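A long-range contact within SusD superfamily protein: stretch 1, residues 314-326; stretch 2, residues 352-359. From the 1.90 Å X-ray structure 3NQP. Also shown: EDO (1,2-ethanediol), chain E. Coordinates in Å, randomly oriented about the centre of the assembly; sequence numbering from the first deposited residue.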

# COMPACT_ATOMS: atom_id res chain seq x y z
N ASN A 314 10.19 -5.21 18.23
CA ASN A 314 9.88 -4.09 19.07
C ASN A 314 8.47 -3.62 18.73
O ASN A 314 7.82 -4.21 17.87
CB ASN A 314 10.97 -2.96 19.03
CG ASN A 314 10.97 -2.15 17.76
OD1 ASN A 314 9.92 -1.91 17.20
ND2 ASN A 314 12.16 -1.61 17.36
N GLN A 315 7.96 -2.66 19.49
CA GLN A 315 6.66 -2.07 19.20
C GLN A 315 6.81 -0.57 19.04
O GLN A 315 6.60 0.21 19.97
CB GLN A 315 5.58 -2.40 20.24
CG GLN A 315 4.18 -2.13 19.65
CD GLN A 315 3.05 -2.55 20.54
OE1 GLN A 315 3.17 -2.44 21.75
NE2 GLN A 315 1.92 -2.99 19.94
N THR A 316 7.23 -0.21 17.84
CA THR A 316 7.41 1.17 17.45
C THR A 316 6.41 1.63 16.39
O THR A 316 6.45 2.76 15.96
CB THR A 316 8.90 1.43 16.95
OG1 THR A 316 9.30 0.45 16.00
CG2 THR A 316 9.89 1.38 18.16
N TYR A 317 5.49 0.76 16.00
CA TYR A 317 4.32 1.09 15.21
C TYR A 317 3.17 0.27 15.79
O TYR A 317 3.33 -0.96 15.99
CB TYR A 317 4.48 0.69 13.70
CG TYR A 317 5.59 1.45 13.02
CD1 TYR A 317 6.90 0.99 13.08
CD2 TYR A 317 5.36 2.65 12.38
CE1 TYR A 317 7.95 1.69 12.53
CE2 TYR A 317 6.40 3.35 11.81
CZ TYR A 317 7.70 2.86 11.87
OH TYR A 317 8.74 3.57 11.35
N GLU A 318 2.06 0.92 16.11
CA GLU A 318 0.92 0.24 16.72
C GLU A 318 -0.41 0.86 16.32
O GLU A 318 -0.64 2.05 16.52
CB GLU A 318 0.97 0.28 18.25
CG GLU A 318 -0.13 -0.65 18.96
CD GLU A 318 0.01 -0.61 20.49
OE1 GLU A 318 0.93 0.07 20.98
OE2 GLU A 318 -0.77 -1.32 21.18
N TYR A 319 -1.33 0.02 15.88
CA TYR A 319 -2.67 0.48 15.59
C TYR A 319 -3.45 0.75 16.85
O TYR A 319 -3.35 0.02 17.84
CB TYR A 319 -3.42 -0.53 14.75
CG TYR A 319 -2.86 -0.64 13.36
CD1 TYR A 319 -3.25 0.25 12.37
CD2 TYR A 319 -1.95 -1.62 13.03
CE1 TYR A 319 -2.71 0.17 11.08
CE2 TYR A 319 -1.42 -1.73 11.71
CZ TYR A 319 -1.81 -0.80 10.76
OH TYR A 319 -1.31 -0.84 9.48
N ASN A 320 -4.27 1.80 16.79
CA ASN A 320 -5.23 2.08 17.87
C ASN A 320 -6.03 0.80 18.02
O ASN A 320 -6.37 0.15 17.02
CB ASN A 320 -6.13 3.20 17.40
CG ASN A 320 -7.08 3.67 18.45
OD1 ASN A 320 -8.00 2.95 18.84
ND2 ASN A 320 -6.87 4.92 18.92
N LYS A 321 -6.35 0.43 19.25
CA LYS A 321 -7.00 -0.86 19.50
C LYS A 321 -8.42 -0.98 18.91
O LYS A 321 -8.94 -2.09 18.74
CB LYS A 321 -7.03 -1.11 21.00
CG LYS A 321 -7.95 -0.19 21.79
CD LYS A 321 -7.98 -0.57 23.30
CE LYS A 321 -6.69 -0.00 24.01
NZ LYS A 321 -6.65 -0.30 25.47
N ALA A 322 -9.05 0.15 18.62
CA ALA A 322 -10.31 0.17 17.86
C ALA A 322 -10.20 -0.47 16.48
O ALA A 322 -11.21 -0.93 15.93
CB ALA A 322 -10.85 1.61 17.73
N VAL A 323 -9.00 -0.53 15.90
CA VAL A 323 -8.84 -1.17 14.60
C VAL A 323 -9.13 -2.67 14.78
O VAL A 323 -9.94 -3.25 14.06
CB VAL A 323 -7.43 -0.93 14.03
CG1 VAL A 323 -7.17 -1.75 12.80
CG2 VAL A 323 -7.24 0.60 13.69
N TYR A 324 -8.46 -3.29 15.75
CA TYR A 324 -8.78 -4.67 16.18
C TYR A 324 -10.26 -4.88 16.59
O TYR A 324 -10.93 -5.82 16.13
CB TYR A 324 -7.83 -5.08 17.30
CG TYR A 324 -7.98 -6.49 17.86
CD1 TYR A 324 -7.50 -7.59 17.16
CD2 TYR A 324 -8.61 -6.73 19.09
CE1 TYR A 324 -7.62 -8.89 17.67
CE2 TYR A 324 -8.72 -8.05 19.62
CZ TYR A 324 -8.22 -9.12 18.90
OH TYR A 324 -8.31 -10.41 19.37
N GLN A 325 -10.77 -4.01 17.43
CA GLN A 325 -12.14 -4.17 17.96
C GLN A 325 -13.21 -4.00 16.88
O GLN A 325 -14.34 -4.46 17.06
CB GLN A 325 -12.40 -3.15 19.06
CG GLN A 325 -11.54 -3.35 20.27
CD GLN A 325 -11.68 -2.23 21.27
OE1 GLN A 325 -11.69 -1.05 20.90
NE2 GLN A 325 -11.78 -2.59 22.53
N ASN A 326 -12.86 -3.35 15.77
CA ASN A 326 -13.77 -3.24 14.61
C ASN A 326 -14.09 -4.56 13.91
O ASN A 326 -15.09 -4.68 13.21
CB ASN A 326 -13.19 -2.31 13.53
CG ASN A 326 -13.56 -0.84 13.74
OD1 ASN A 326 -14.36 -0.49 14.62
ND2 ASN A 326 -13.00 0.03 12.88
N SER A 352 -8.83 -7.03 30.29
CA SER A 352 -9.21 -5.88 29.48
C SER A 352 -8.17 -5.67 28.35
O SER A 352 -6.97 -5.78 28.58
CB SER A 352 -9.37 -4.63 30.35
OG SER A 352 -8.13 -4.35 31.00
N LEU A 353 -8.65 -5.38 27.16
CA LEU A 353 -7.76 -5.24 26.01
C LEU A 353 -6.77 -4.10 26.25
O LEU A 353 -7.18 -2.96 26.54
CB LEU A 353 -8.56 -4.96 24.72
CG LEU A 353 -7.73 -4.80 23.42
CD1 LEU A 353 -6.99 -6.17 23.11
CD2 LEU A 353 -8.60 -4.32 22.22
N TYR A 354 -5.49 -4.39 26.08
CA TYR A 354 -4.44 -3.39 26.30
C TYR A 354 -3.71 -2.96 25.02
O TYR A 354 -3.76 -1.81 24.60
CB TYR A 354 -3.46 -3.94 27.34
CG TYR A 354 -2.46 -2.95 27.91
CD1 TYR A 354 -1.30 -2.63 27.24
CD2 TYR A 354 -2.71 -2.29 29.11
CE1 TYR A 354 -0.39 -1.72 27.77
CE2 TYR A 354 -1.82 -1.41 29.63
CZ TYR A 354 -0.65 -1.11 28.98
OH TYR A 354 0.26 -0.19 29.53
N GLY A 355 -3.04 -3.91 24.37
CA GLY A 355 -2.35 -3.64 23.11
C GLY A 355 -2.70 -4.66 22.04
O GLY A 355 -3.38 -5.65 22.30
N THR A 356 -2.27 -4.37 20.83
CA THR A 356 -2.44 -5.26 19.73
C THR A 356 -1.11 -5.26 18.99
O THR A 356 -0.40 -4.27 19.02
CB THR A 356 -3.61 -4.81 18.81
OG1 THR A 356 -3.30 -3.52 18.27
CG2 THR A 356 -4.95 -4.77 19.58
N HIS A 357 -0.84 -6.36 18.28
CA HIS A 357 0.47 -6.68 17.75
C HIS A 357 0.29 -7.46 16.43
O HIS A 357 -0.53 -8.37 16.34
CB HIS A 357 1.23 -7.52 18.80
CG HIS A 357 1.12 -6.98 20.19
ND1 HIS A 357 2.02 -6.09 20.72
CD2 HIS A 357 0.20 -7.21 21.18
CE1 HIS A 357 1.66 -5.77 21.96
NE2 HIS A 357 0.57 -6.47 22.27
N VAL A 358 0.97 -7.03 15.36
CA VAL A 358 0.61 -7.48 14.04
C VAL A 358 1.41 -8.71 13.65
O VAL A 358 2.66 -8.65 13.56
CB VAL A 358 0.79 -6.34 12.96
CG1 VAL A 358 0.46 -6.87 11.56
CG2 VAL A 358 -0.12 -5.13 13.33
N ARG A 359 0.69 -9.81 13.43
CA ARG A 359 1.29 -11.06 13.00
C ARG A 359 0.86 -11.47 11.57
O ARG A 359 1.03 -12.63 11.18
CB ARG A 359 0.91 -12.17 14.00
CG ARG A 359 -0.57 -12.38 14.14
CD ARG A 359 -0.85 -13.71 14.86
NE ARG A 359 -2.15 -13.66 15.51
CZ ARG A 359 -2.48 -14.43 16.55
NH1 ARG A 359 -1.59 -15.30 16.99
NH2 ARG A 359 -3.68 -14.31 17.13
C1 EDO E . -5.30 0.81 28.47
O1 EDO E . -6.22 -0.23 28.15
C2 EDO E . -3.95 0.67 27.75
O2 EDO E . -4.03 0.95 26.35
O HOH W 1 -3.32 -1.34 20.13
O HOH W 2 -3.48 0.17 22.59
O HOH W 3 -1.05 -2.82 16.31
O HOH W 4 -5.68 -2.53 16.63

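A short helix that includes Ala322 to Gln325 crosses the strand ending at Val358 nearly at right angles (82°), with the axes 8.4 Å apart at closest approach. No backbone-to-backbone hydrogen bond joins the two stretches; side chains and water meet the polar groups instead.

Asn320 starts the helix: its OD1 accepts from Ala322 N at 3.0 Å, satisfying an amide that has no preceding turn to bond to. Lys321 then spends its charge on the strand. Its NZ donates to Leu353 O at 2.9 Å and weakly to Tyr354 O at 3.4 Å, so one ammonium serves two consecutive carbonyls. A 1,2-ethanediol, probably from the crystallisation liquor, takes a further bond from Lys321 NZ to its O2 (3.0 Å), and its C2 lies over one face of the Tyr354 ring.

Glu318 reaches across in an extended conformation. Its OE2 accepts a weak bond from Thr356 N at 3.4 Å and lies 3.4 Å from Gly355 CA, an approach that fits the absence of a side chain: an ideal CB there would sit a tight 3.2 Å from Glu318 OE2.

Thr356 is the hinge between polar and apolar packing. Its OG1 hydrogen-bonds to three waters, at 2.9 Å from water 1, 3.1 Å from water 3 and 3.1 Å from water 4. Water 1 links it to Tyr319 O, water 3 accepts from Tyr319 N, and water 4 donates to Asn320 O while accepting from Tyr324 N. Water thus fills the gap where direct bonding is missing. The methyl CG2 of Thr356 instead packs 3.7 Å from Tyr324 CB.

Leu353 CD2 extends this greasy patch, 4.0 Å from Tyr324 CD2 and 3.8 Å from Lys321 CB. Farther along, Val358 CG2 meets the edge of the Tyr319 ring, 4.0 Å from Tyr319 CD2.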